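Local coordinates for protein peptidase, C14 family (Geobacter sulfurreducens PCA, PDB 3BIJ) that is of unknown function but, as a caspase-like member of peptidase family C14, probably acts as a cysteine-type endopeptidase, at residues 32-37 against 49-54; 79-84 against 103-108; 125-130 against 267-272; 66-71 against 120-125; 112-117 against 188-193. All blocks are in the same frame, centred on the assembly; numbering follows the deposited sequence.

Interaction 1. Residues 32-37 against 49-54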
# COMPACT_ATOMS: atom_id res chain seq x y z
N ASP A 32 6.12 -2.41 31.23
CA ASP A 32 4.71 -2.69 31.54
C ASP A 32 4.54 -3.19 32.97
O ASP A 32 3.64 -2.74 33.69
CB ASP A 32 4.13 -3.76 30.61
CG ASP A 32 3.83 -3.25 29.22
OD1 ASP A 32 3.53 -4.08 28.34
OD2 ASP A 32 3.88 -2.02 29.00
N ALA A 33 5.39 -4.12 33.38
CA ALA A 33 5.29 -4.66 34.73
C ALA A 33 5.54 -3.59 35.80
O ALA A 33 4.79 -3.49 36.78
CB ALA A 33 6.26 -5.82 34.90
N GLU A 34 6.58 -2.79 35.62
CA GLU A 34 6.89 -1.72 36.56
C GLU A 34 5.70 -0.77 36.67
O GLU A 34 5.28 -0.41 37.78
CB GLU A 34 8.14 -0.94 36.13
CG GLU A 34 9.43 -1.79 36.14
CD GLU A 34 10.68 -1.01 35.70
OE1 GLU A 34 10.73 -0.49 34.55
OE2 GLU A 34 11.64 -0.93 36.51
N ASP A 35 5.14 -0.37 35.53
CA ASP A 35 4.00 0.52 35.50
C ASP A 35 2.78 -0.09 36.19
O ASP A 35 2.07 0.59 36.92
CB ASP A 35 3.64 0.90 34.06
CG ASP A 35 4.66 1.83 33.43
OD1 ASP A 35 4.64 2.00 32.19
OD2 ASP A 35 5.48 2.40 34.17
N MSE A 36 2.54 -1.38 35.96
CA MSE A 36 1.40 -2.02 36.61
C MSE A 36 1.68 -2.13 38.10
O MSE A 36 0.80 -1.85 38.93
CB MSE A 36 1.14 -3.40 36.01
CG MSE A 36 0.68 -3.36 34.55
SE MSE A 36 -1.05 -2.48 34.31
CE MSE A 36 -0.47 -0.85 33.48
N ALA A 37 2.90 -2.53 38.44
CA ALA A 37 3.28 -2.67 39.85
C ALA A 37 3.18 -1.31 40.56
O ALA A 37 2.79 -1.25 41.73
CB ALA A 37 4.70 -3.21 39.95
N THR A 49 7.30 -8.01 41.94
CA THR A 49 7.64 -7.90 40.53
C THR A 49 8.66 -8.96 40.09
O THR A 49 9.68 -9.18 40.76
CB THR A 49 8.22 -6.50 40.23
OG1 THR A 49 7.39 -5.50 40.82
CG2 THR A 49 8.30 -6.25 38.73
N LEU A 50 8.40 -9.60 38.96
CA LEU A 50 9.32 -10.60 38.42
C LEU A 50 9.68 -10.20 36.99
O LEU A 50 8.81 -10.16 36.12
CB LEU A 50 8.67 -11.99 38.43
CG LEU A 50 8.44 -12.54 39.85
CD1 LEU A 50 7.81 -13.91 39.78
CD2 LEU A 50 9.78 -12.63 40.59
N MSE A 51 10.96 -9.89 36.78
CA MSE A 51 11.43 -9.46 35.47
C MSE A 51 12.19 -10.57 34.77
O MSE A 51 13.06 -11.19 35.37
CB MSE A 51 12.36 -8.25 35.60
CG MSE A 51 11.89 -7.18 36.57
SE MSE A 51 10.56 -5.97 35.85
CE MSE A 51 9.14 -7.15 35.60
N THR A 52 11.86 -10.81 33.51
CA THR A 52 12.47 -11.85 32.69
C THR A 52 13.11 -13.01 33.47
O THR A 52 12.42 -13.94 33.89
CB THR A 52 13.49 -11.24 31.72
OG1 THR A 52 14.61 -10.76 32.45
CG2 THR A 52 12.88 -10.09 30.96
N LYS A 53 14.43 -12.96 33.66
CA LYS A 53 15.14 -14.03 34.38
C LYS A 53 14.45 -14.47 35.65
O LYS A 53 14.52 -15.63 36.03
CB LYS A 53 16.56 -13.61 34.71
CG LYS A 53 17.51 -13.67 33.54
CD LYS A 53 18.95 -13.63 34.03
CE LYS A 53 19.91 -13.94 32.89
NZ LYS A 53 21.32 -14.05 33.40
N ALA A 54 13.80 -13.52 36.31
CA ALA A 54 13.11 -13.78 37.55
C ALA A 54 11.74 -14.43 37.32
O ALA A 54 11.21 -15.10 38.22
CB ALA A 54 12.96 -12.48 38.34
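A33 and M51 meet with no aromatic ring or amide between them; the only flat group at the margin is the E34 carboxylate, which lies beyond the CG that makes the contact, so there is no face or edge to stack on. E34 contributes only this CG, which lies 4.3 Å from the SE atom of M51, a selenomethionine. The chain of M51 bends at chi2 and chi3; the last torsion (66°) places CE against the helix. CE is placed 3.2 Å from A33 CB, short for two carbons, so the exact separation is doubtful although the apolar contact is clear. One helical turn on, A37 CB packs 3.6 Å from T49 OG1, while T49 CG2 is only loosely apposed to A33.

The pairing belongs to a beta-alpha-beta unit: helix 29-42 connects the neighbouring parallel strands 4-10 and 46-51. Segment 32-37 runs almost exactly antiparallel to strand 49-51, at 175°, their axes 9.0 Å apart. Alanines at the turn-related positions 33 and 37 suit this spacing, since a lone CB lets the helix lie close to the sheet, and both also touch A8 on strand 4-10. Beta-branched T49 is at home in a strand. L50 alternates to the far face and packs on L7 and L9. Farther round the helix, D35 forms a salt bridge with R177 of a second subunit.

Interaction 2. Residues 79-84 against 103-108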
# COMPACT_ATOMS: atom_id res chain seq x y z
N LEU A 79 -3.09 -10.03 38.98
CA LEU A 79 -2.04 -10.64 38.18
C LEU A 79 -1.92 -9.94 36.84
O LEU A 79 -2.87 -9.92 36.06
CB LEU A 79 -2.33 -12.12 37.93
CG LEU A 79 -1.41 -12.89 36.97
CD1 LEU A 79 0.05 -12.75 37.38
CD2 LEU A 79 -1.81 -14.37 36.97
N SER A 80 -0.77 -9.35 36.57
CA SER A 80 -0.56 -8.68 35.30
C SER A 80 0.59 -9.40 34.62
O SER A 80 1.50 -9.87 35.30
CB SER A 80 -0.22 -7.20 35.49
OG SER A 80 1.03 -7.04 36.13
N TYR A 81 0.54 -9.50 33.30
CA TYR A 81 1.58 -10.19 32.56
C TYR A 81 1.87 -9.60 31.20
O TYR A 81 0.97 -9.35 30.40
CB TYR A 81 1.20 -11.67 32.37
CG TYR A 81 2.07 -12.45 31.39
CD1 TYR A 81 1.72 -12.57 30.04
CD2 TYR A 81 3.26 -13.04 31.81
CE1 TYR A 81 2.54 -13.26 29.13
CE2 TYR A 81 4.09 -13.72 30.92
CZ TYR A 81 3.73 -13.83 29.58
OH TYR A 81 4.56 -14.50 28.70
N SER A 82 3.15 -9.36 30.94
CA SER A 82 3.58 -8.86 29.66
C SER A 82 4.71 -9.77 29.22
O SER A 82 5.76 -9.85 29.86
CB SER A 82 4.02 -7.40 29.73
OG SER A 82 2.89 -6.56 29.77
N GLY A 83 4.45 -10.48 28.13
CA GLY A 83 5.44 -11.40 27.59
C GLY A 83 4.85 -12.04 26.36
O GLY A 83 3.81 -11.61 25.87
N HIS A 84 5.52 -13.07 25.86
CA HIS A 84 5.06 -13.78 24.68
C HIS A 84 4.02 -14.81 25.05
O HIS A 84 4.02 -15.34 26.16
CB HIS A 84 6.21 -14.51 23.99
CG HIS A 84 7.01 -13.65 23.06
ND1 HIS A 84 8.28 -13.23 23.36
CD2 HIS A 84 6.70 -13.13 21.85
CE1 HIS A 84 8.73 -12.48 22.37
NE2 HIS A 84 7.79 -12.41 21.44
N TRP A 103 2.01 -19.28 28.28
CA TRP A 103 2.70 -18.04 28.54
C TRP A 103 4.16 -18.44 28.42
O TRP A 103 4.59 -19.46 28.96
CB TRP A 103 2.43 -17.51 29.96
CG TRP A 103 1.21 -16.63 30.05
CD1 TRP A 103 0.39 -16.24 29.03
CD2 TRP A 103 0.69 -16.01 31.24
NE1 TRP A 103 -0.61 -15.43 29.50
CE2 TRP A 103 -0.45 -15.28 30.86
CE3 TRP A 103 1.08 -16.02 32.58
CZ2 TRP A 103 -1.21 -14.55 31.77
CZ3 TRP A 103 0.32 -15.29 33.49
CH2 TRP A 103 -0.81 -14.57 33.08
N CYS A 104 4.94 -17.66 27.68
CA CYS A 104 6.34 -18.01 27.52
C CYS A 104 7.17 -17.42 28.64
O CYS A 104 7.63 -16.27 28.57
CB CYS A 104 6.86 -17.55 26.17
SG CYS A 104 6.07 -18.41 24.84
N LEU A 105 7.33 -18.20 29.68
CA LEU A 105 8.11 -17.75 30.81
C LEU A 105 9.58 -18.01 30.48
O LEU A 105 9.90 -18.74 29.54
CB LEU A 105 7.65 -18.45 32.10
CG LEU A 105 6.19 -18.11 32.52
CD1 LEU A 105 5.88 -18.76 33.83
CD2 LEU A 105 6.00 -16.60 32.64
N PHE A 106 10.47 -17.40 31.24
CA PHE A 106 11.90 -17.53 30.97
C PHE A 106 12.34 -18.98 31.03
O PHE A 106 13.04 -19.48 30.15
CB PHE A 106 12.68 -16.70 31.99
CG PHE A 106 14.13 -16.52 31.65
CD1 PHE A 106 15.06 -17.49 32.02
CD2 PHE A 106 14.57 -15.39 30.96
CE1 PHE A 106 16.40 -17.34 31.71
CE2 PHE A 106 15.91 -15.23 30.65
CZ PHE A 106 16.82 -16.20 31.02
N ASP A 107 11.88 -19.65 32.08
CA ASP A 107 12.18 -21.05 32.33
C ASP A 107 11.63 -21.99 31.24
O ASP A 107 12.29 -22.96 30.84
CB ASP A 107 11.57 -21.41 33.69
CG ASP A 107 12.37 -22.43 34.43
OD1 ASP A 107 13.56 -22.60 34.06
OD2 ASP A 107 11.80 -23.05 35.37
N GLY A 108 10.41 -21.70 30.79
CA GLY A 108 9.75 -22.51 29.79
C GLY A 108 8.31 -22.02 29.67
O GLY A 108 7.98 -20.93 30.15
O HOH W 1 7.78 -14.24 27.06
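In the beta hairpin formed by strands 76-89 and 99-104, Y81 lays its ring flat on the indole of W103. The tyrosine ring and the five-membered ring of W103 have centroids 3.9 Å apart and planes within 6° of parallel, a face-to-face stack in which the two side chains run antiparallel across each other's faces. Y81 CB continues the overlap by sitting over the face of the six-membered ring, a CH-pi contact. On the opposite face of the Y81 ring G83 N lies 3.5 Å above the plane, toward the rim; a glycine suits the spot, because a CB there would run into Y81 OH. L79 CD2 meets W103 CH2 tip to tip at the edge of the indole, 4.0 Å away, and L105 CD2 reaches Y81 CE2 at 3.9 Å.

Beyond the stack the hairpin partners are tied together at H84, which lies where clan CD peptidases carry their catalytic histidine, a role not established for this protein. Its carbonyl oxygen is gripped twice, from opposite faces of the carbonyl plane: Y81 OH donates to H84 O at 2.7 Å, and C104 N donates to H84 O at 2.9 Å along a nearly straight N-H line (171°). A water accepts from H84 N at 2.8 Å and lies close to C104 O, though that second distance is too short to be trusted. The backbone of H84 is thus pinned while its imidazole turns away to meet the ring of W22. G83 O accepts a hydrogen bond from S134 OG.

Interaction 3. Residues 125-130 against 267-272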
# COMPACT_ATOMS: atom_id res chain seq x y z
N GLY A 125 -14.94 -15.77 48.13
CA GLY A 125 -15.27 -14.37 47.97
C GLY A 125 -14.09 -13.50 47.60
O GLY A 125 -14.08 -12.30 47.88
N VAL A 126 -13.08 -14.09 46.97
CA VAL A 126 -11.90 -13.32 46.58
C VAL A 126 -11.99 -12.87 45.12
O VAL A 126 -12.42 -13.63 44.25
CB VAL A 126 -10.59 -14.14 46.87
CG1 VAL A 126 -10.75 -15.56 46.39
CG2 VAL A 126 -9.39 -13.49 46.19
N ARG A 127 -11.63 -11.61 44.86
CA ARG A 127 -11.66 -11.05 43.52
C ARG A 127 -10.30 -11.28 42.88
O ARG A 127 -9.27 -11.01 43.50
CB ARG A 127 -11.96 -9.55 43.56
CG ARG A 127 -13.32 -9.20 44.13
CD ARG A 127 -13.20 -8.41 45.42
NE ARG A 127 -12.71 -7.06 45.17
CZ ARG A 127 -11.93 -6.39 46.00
NH1 ARG A 127 -11.53 -6.94 47.14
NH2 ARG A 127 -11.53 -5.16 45.68
N VAL A 128 -10.30 -11.79 41.65
CA VAL A 128 -9.06 -12.05 40.92
C VAL A 128 -9.04 -11.19 39.66
O VAL A 128 -9.82 -11.42 38.74
CB VAL A 128 -8.94 -13.55 40.52
CG1 VAL A 128 -7.66 -13.78 39.75
CG2 VAL A 128 -8.97 -14.42 41.76
N LEU A 129 -8.15 -10.21 39.62
CA LEU A 129 -8.03 -9.31 38.48
C LEU A 129 -6.79 -9.66 37.68
O LEU A 129 -5.68 -9.58 38.20
CB LEU A 129 -7.94 -7.87 38.97
CG LEU A 129 -7.82 -6.78 37.90
CD1 LEU A 129 -9.08 -6.73 37.07
CD2 LEU A 129 -7.56 -5.45 38.59
N VAL A 130 -6.96 -10.04 36.41
CA VAL A 130 -5.83 -10.43 35.56
C VAL A 130 -5.65 -9.56 34.30
O VAL A 130 -6.59 -9.39 33.53
CB VAL A 130 -5.96 -11.91 35.08
CG1 VAL A 130 -4.75 -12.29 34.27
CG2 VAL A 130 -6.14 -12.85 36.25
N PRO A 267 -21.18 -8.95 40.56
CA PRO A 267 -21.50 -7.65 39.98
C PRO A 267 -20.93 -6.48 40.76
O PRO A 267 -20.65 -5.43 40.19
CB PRO A 267 -23.03 -7.66 39.94
CG PRO A 267 -23.38 -8.51 41.12
CD PRO A 267 -22.40 -9.65 41.00
N ALA A 268 -20.76 -6.65 42.06
CA ALA A 268 -20.21 -5.56 42.88
C ALA A 268 -18.75 -5.32 42.50
O ALA A 268 -18.28 -4.18 42.50
CB ALA A 268 -20.32 -5.90 44.36
N PHE A 269 -18.05 -6.40 42.17
CA PHE A 269 -16.64 -6.34 41.79
C PHE A 269 -16.46 -5.63 40.44
O PHE A 269 -15.62 -4.73 40.31
CB PHE A 269 -16.07 -7.76 41.75
CG PHE A 269 -14.68 -7.85 41.20
CD1 PHE A 269 -13.72 -6.91 41.54
CD2 PHE A 269 -14.32 -8.90 40.35
CE1 PHE A 269 -12.42 -7.00 41.03
CE2 PHE A 269 -13.03 -9.00 39.84
CZ PHE A 269 -12.08 -8.06 40.18
N LEU A 270 -17.25 -6.01 39.45
CA LEU A 270 -17.16 -5.39 38.13
C LEU A 270 -17.65 -3.94 38.16
O LEU A 270 -17.42 -3.18 37.23
CB LEU A 270 -17.96 -6.21 37.11
CG LEU A 270 -17.20 -7.30 36.33
CD1 LEU A 270 -16.33 -8.15 37.25
CD2 LEU A 270 -18.21 -8.16 35.60
N LYS A 271 -18.30 -3.57 39.26
CA LYS A 271 -18.82 -2.22 39.43
C LYS A 271 -17.84 -1.31 40.16
O LYS A 271 -18.00 -0.09 40.15
CB LYS A 271 -20.15 -2.27 40.20
CG LYS A 271 -21.33 -1.65 39.44
CD LYS A 271 -21.63 -2.41 38.15
CE LYS A 271 -21.41 -1.53 36.91
NZ LYS A 271 -21.52 -2.31 35.62
N GLN A 272 -16.82 -1.90 40.79
CA GLN A 272 -15.82 -1.12 41.52
C GLN A 272 -14.92 -0.33 40.59
O GLN A 272 -15.02 -0.44 39.37
CB GLN A 272 -14.93 -2.04 42.36
CG GLN A 272 -15.66 -2.98 43.31
CD GLN A 272 -14.69 -3.77 44.17
OE1 GLN A 272 -13.80 -4.45 43.67
NE2 GLN A 272 -14.88 -3.71 45.48
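Two nitrogens of R127, NE and NH2, converge on a single oxygen of Q272: NE lies 3.2 Å from Q272 OE1 and NH2 lies 3.1 Å from Q272 OE1. Sharing one acceptor bends both bonds, to 137° at the hydrogens, and OE1 sits somewhat tilted from the guanidinium plane. The amide and guanidinium planes stand 80° apart. An amide oxygen can accept from both N-H groups at once, so one side chain satisfies two donors of the buried arginine. R127 NH1 turns to a weak bond with G74 O.

The aliphatic part of the arginine does the packing. R127 CB rests over the centre of the F269 ring, a CH-pi contact with 3.6 Å to the centroid, and CG follows over the same face, 3.5 Å from F269 CD1. F269 CG lies anti to the backbone N, on the side of the strand; Q272 OE1 lies in plane at the ring's edge. L129 CB approaches the edge more loosely, 4.3 Å from F269 CZ.

Helix 267-271, only weakly bonded, crosses strand 127-130 at -42° with the axes 10.1 Å apart, and D266 OD1 accepts a hydrogen bond from F269 N. The strand itself lies in the sheet between its parallel neighbours 76-89 and 201-206, whose I76 and L203 also touch F269, while Y240 of helix 240-250 meets the phenylalanine edge-to-face.

Interaction 4. Residues 66-71 against 120-125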
# COMPACT_ATOMS: atom_id res chain seq x y z
N LYS A 66 1.17 -18.91 46.83
CA LYS A 66 1.21 -18.22 48.10
C LYS A 66 -0.06 -17.40 48.24
O LYS A 66 -0.83 -17.56 49.19
CB LYS A 66 2.45 -17.32 48.17
CG LYS A 66 3.77 -18.08 48.12
CD LYS A 66 3.88 -19.06 49.28
CE LYS A 66 5.19 -19.89 49.27
NZ LYS A 66 6.44 -19.07 49.38
N ALA A 67 -0.29 -16.52 47.26
CA ALA A 67 -1.48 -15.67 47.25
C ALA A 67 -2.77 -16.44 47.50
O ALA A 67 -3.55 -16.08 48.38
CB ALA A 67 -1.57 -14.92 45.94
N ALA A 68 -2.98 -17.50 46.74
CA ALA A 68 -4.20 -18.29 46.90
C ALA A 68 -4.42 -18.72 48.35
O ALA A 68 -5.57 -18.84 48.79
CB ALA A 68 -4.15 -19.51 45.99
N LYS A 69 -3.33 -18.94 49.08
CA LYS A 69 -3.42 -19.37 50.48
C LYS A 69 -3.53 -18.20 51.44
O LYS A 69 -4.24 -18.28 52.44
CB LYS A 69 -2.19 -20.21 50.87
CG LYS A 69 -2.14 -21.58 50.23
CD LYS A 69 -0.89 -22.34 50.66
CE LYS A 69 -0.71 -23.63 49.85
NZ LYS A 69 0.59 -24.30 50.16
N ALA A 70 -2.85 -17.11 51.12
CA ALA A 70 -2.86 -15.93 51.96
C ALA A 70 -4.22 -15.24 52.06
O ALA A 70 -4.87 -15.25 53.10
CB ALA A 70 -1.82 -14.93 51.48
N LEU A 71 -4.66 -14.64 50.96
CA LEU A 71 -5.92 -13.93 50.98
C LEU A 71 -7.16 -14.80 50.99
O LEU A 71 -7.15 -15.97 50.58
CB LEU A 71 -5.95 -12.91 49.83
CG LEU A 71 -5.29 -13.34 48.54
CD1 LEU A 71 -6.23 -14.27 47.80
CD2 LEU A 71 -4.94 -12.13 47.68
N GLY A 120 -7.90 -21.34 40.27
CA GLY A 120 -8.98 -22.07 40.90
C GLY A 120 -8.71 -22.40 42.35
O GLY A 120 -9.58 -22.91 43.05
N LYS A 121 -7.49 -22.11 42.80
CA LYS A 121 -7.12 -22.38 44.19
C LYS A 121 -7.43 -21.23 45.14
O LYS A 121 -7.16 -21.32 46.34
CB LYS A 121 -5.63 -22.72 44.28
CG LYS A 121 -5.26 -24.07 43.70
CD LYS A 121 -3.77 -24.31 43.80
CE LYS A 121 -3.40 -25.62 43.13
NZ LYS A 121 -1.92 -25.85 43.11
N PHE A 122 -8.01 -20.16 44.61
CA PHE A 122 -8.35 -19.00 45.43
C PHE A 122 -9.68 -19.19 46.15
O PHE A 122 -10.54 -19.95 45.71
CB PHE A 122 -8.41 -17.72 44.57
CG PHE A 122 -7.05 -17.18 44.18
CD1 PHE A 122 -6.35 -17.73 43.11
CD2 PHE A 122 -6.46 -16.16 44.91
CE1 PHE A 122 -5.09 -17.25 42.77
CE2 PHE A 122 -5.19 -15.68 44.58
CZ PHE A 122 -4.51 -16.23 43.51
N ALA A 123 -9.83 -18.47 47.26
CA ALA A 123 -11.03 -18.52 48.09
C ALA A 123 -12.30 -18.24 47.30
O ALA A 123 -12.24 -17.98 46.10
CB ALA A 123 -10.91 -17.52 49.23
N ALA A 124 -13.44 -18.28 47.97
CA ALA A 124 -14.72 -18.05 47.31
C ALA A 124 -15.06 -16.58 47.09
O ALA A 124 -15.44 -16.18 45.99
CB ALA A 124 -15.83 -18.75 48.07
N GLY A 125 -14.94 -15.77 48.13
CA GLY A 125 -15.27 -14.37 47.97
C GLY A 125 -14.09 -13.50 47.60
O GLY A 125 -14.08 -12.30 47.88
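A68 and F122 bring their backbones to a CA-CA separation of 4.5 Å, where the last turn of helix 57-70 meets the irregular loop 120-125 and L71 is the first residue to leave helical geometry. The side chain at the centre is F122. Its ring lies against the helix backbone itself: A68 CA makes a CH-pi contact over one face, 3.8 Å from the ring centroid and displaced toward the rim. Such an approach depends on the small side chains of the last turn. A67 CB touches F122 CE2 at 3.9 Å, and A68 CB touches both the ring, at F122 CE1, and K121 O, 3.5 Å away.

L71 closes in from another direction. Its CD1 lies in the ring plane at the edge, 3.5 Å from F122 CD2, so the phenylalanine has a backbone carbon over its face and a leucine methyl at its rim. K121 adds its CB, 3.9 Å from A68 CB, before its extended chain carries the amine away from the contact. A123 CB approaches the carbonyl of L71 more loosely.

F77 stacks on F122 and also touches A67 and L71, linking this apolar cluster to the sheet. As in the alpha/beta caspase-like fold, where helices flank a central sheet, the helix leading to strand 76-89 packs here, by its end, on the loop entering the parallel neighbour strand 127-133.

Interaction 5. Residues 112-117 against 188-193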
# COMPACT_ATOMS: atom_id res chain seq x y z
N ASP A 112 -1.81 -22.90 29.65
CA ASP A 112 -2.99 -22.20 30.14
C ASP A 112 -3.73 -22.97 31.24
O ASP A 112 -4.31 -22.37 32.15
CB ASP A 112 -3.95 -21.87 28.98
CG ASP A 112 -4.38 -23.10 28.20
OD1 ASP A 112 -5.05 -22.92 27.16
OD2 ASP A 112 -4.06 -24.23 28.62
N ASP A 113 -3.72 -24.29 31.15
CA ASP A 113 -4.39 -25.09 32.16
C ASP A 113 -3.72 -24.96 33.52
O ASP A 113 -4.40 -24.93 34.54
CB ASP A 113 -4.44 -26.55 31.72
CG ASP A 113 -5.57 -26.82 30.74
OD1 ASP A 113 -5.38 -27.63 29.80
OD2 ASP A 113 -6.65 -26.22 30.92
N GLU A 114 -2.40 -24.89 33.54
CA GLU A 114 -1.68 -24.76 34.80
C GLU A 114 -2.07 -23.44 35.48
O GLU A 114 -2.24 -23.39 36.69
CB GLU A 114 -0.17 -24.78 34.57
CG GLU A 114 0.32 -25.94 33.73
CD GLU A 114 1.84 -26.01 33.66
OE1 GLU A 114 2.46 -26.47 34.64
OE2 GLU A 114 2.42 -25.58 32.63
N LEU A 115 -2.21 -22.37 34.69
CA LEU A 115 -2.58 -21.06 35.22
C LEU A 115 -4.03 -21.09 35.67
O LEU A 115 -4.36 -20.63 36.77
CB LEU A 115 -2.41 -19.99 34.14
CG LEU A 115 -2.90 -18.59 34.50
CD1 LEU A 115 -2.11 -18.06 35.68
CD2 LEU A 115 -2.77 -17.68 33.29
N TYR A 116 -4.90 -21.62 34.82
CA TYR A 116 -6.31 -21.71 35.15
C TYR A 116 -6.49 -22.47 36.45
O TYR A 116 -7.26 -22.05 37.31
CB TYR A 116 -7.08 -22.40 34.02
CG TYR A 116 -7.19 -21.56 32.77
CD1 TYR A 116 -7.53 -22.14 31.54
CD2 TYR A 116 -6.94 -20.19 32.80
CE1 TYR A 116 -7.61 -21.38 30.37
CE2 TYR A 116 -7.02 -19.42 31.65
CZ TYR A 116 -7.35 -20.01 30.44
OH TYR A 116 -7.41 -19.24 29.30
N ALA A 117 -5.77 -23.58 36.62
CA ALA A 117 -5.89 -24.38 37.84
C ALA A 117 -5.43 -23.58 39.05
O ALA A 117 -6.04 -23.63 40.12
CB ALA A 117 -5.07 -25.66 37.73
N GLN A 188 0.27 -34.20 30.64
CA GLN A 188 -0.41 -35.37 31.20
C GLN A 188 -0.72 -35.29 32.69
O GLN A 188 -1.55 -36.05 33.20
CB GLN A 188 0.42 -36.64 30.94
CG GLN A 188 0.40 -37.10 29.50
CD GLN A 188 -0.96 -37.63 29.08
OE1 GLN A 188 -1.99 -36.98 29.31
NE2 GLN A 188 -0.98 -38.80 28.45
N LYS A 189 -0.04 -34.38 33.39
CA LYS A 189 -0.26 -34.21 34.82
C LYS A 189 -1.06 -32.94 35.11
O LYS A 189 -1.20 -32.53 36.27
CB LYS A 189 1.09 -34.17 35.56
CG LYS A 189 1.94 -32.93 35.28
CD LYS A 189 3.32 -33.04 35.90
CE LYS A 189 3.25 -33.18 37.42
NZ LYS A 189 4.59 -33.45 37.98
N THR A 190 -1.57 -32.30 34.06
CA THR A 190 -2.37 -31.09 34.22
C THR A 190 -3.74 -31.29 33.57
O THR A 190 -3.92 -31.03 32.38
CB THR A 190 -1.70 -29.83 33.59
OG1 THR A 190 -1.42 -30.07 32.20
CG2 THR A 190 -0.41 -29.49 34.31
N LYS A 191 -4.69 -31.76 34.37
CA LYS A 191 -6.05 -32.00 33.90
C LYS A 191 -6.67 -30.64 33.60
O LYS A 191 -6.43 -29.66 34.31
CB LYS A 191 -6.87 -32.73 34.98
CG LYS A 191 -7.88 -33.78 34.45
CD LYS A 191 -7.18 -35.00 33.85
CE LYS A 191 -8.16 -36.13 33.50
NZ LYS A 191 -9.14 -35.77 32.43
N LYS A 192 -7.47 -30.59 32.54
CA LYS A 192 -8.13 -29.36 32.12
C LYS A 192 -9.12 -28.88 33.17
O LYS A 192 -9.60 -29.67 33.99
CB LYS A 192 -8.85 -29.58 30.78
CG LYS A 192 -7.94 -29.86 29.56
CD LYS A 192 -7.53 -31.34 29.41
CE LYS A 192 -6.11 -31.63 29.94
NZ LYS A 192 -5.03 -30.89 29.22
N VAL A 193 -9.44 -27.59 33.14
CA VAL A 193 -10.38 -27.01 34.08
C VAL A 193 -11.17 -25.88 33.45
O VAL A 193 -10.69 -25.20 32.55
CB VAL A 193 -9.65 -26.47 35.32
CG1 VAL A 193 -9.39 -27.61 36.29
CG2 VAL A 193 -8.33 -25.82 34.90
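K192 curls over the carboxylate of D113, and its side chain can be followed atom by atom. CB starts 4.0 Å from D113 OD2. With CG anti to the carbonyl carbon (chi1 -66°), that atom passes 3.4 Å from D113 OD1. The chain then bends at each of its remaining torsions, bringing CE back to 4.1 Å from D113 OD1. At the tip NZ forms a salt bridge with D113 OD1 at 3.3 Å, weak as a hydrogen bond, and a second weak bond to T190 O at 3.4 Å. Lysine suits the position because its flexible chain can fold back over an acid while the amine also finds a carbonyl of its own loop.

On either side of this pair the contact is apolar. V193 CG2 packs 3.7 Å from Y116 CB and also meets the backbone N of A117, where a small residue lets the valine approach the helix backbone. T190 CG2 rests 3.7 Å from E114 CG, so the two polar residues touch through carbon. Their polar ends are used differently: E114 OE1 forms a salt bridge with R57 and OE2 accepts from I111 N, while T190 OG1 bonds to I186 O.

Residues 190-193, which follow helix 180-189, are thereby laid against the first turns of helix 112-119 at the protein surface. With one oxygen engaged and the hydrogen bond weak, the ion pair is probably held more by charge than by a well-aimed bond; the nearby acid D112, whose OD2 lies 6.8 Å from K192 NZ, would probably add to the electrostatic attraction on the amine.

Overall arrangement
Interactions 1, 2 and 3 all reach the same central sheet. Interactions 1 and 2 are centred 10 Å apart and joined by a probable hydrogen bond between D32 OD1 and S82 OG, 2.9 Å apart. S82 lies two residues before H84, which by comparison with clan CD peptidases probably belongs to the active site. Strands 76-89 and 127-133 are neighbours, so interaction 2 connects to interaction 3 through L79 N and L129 O, at 2.7 Å. Interaction 4 shares G125 with interaction 3, and L71 CD1 packs on V126 CG2. Interaction 5 touches interaction 2 through L115 CD2, 3.7 Å from W103 CH2, but not interaction 1, centred about 24 Å away.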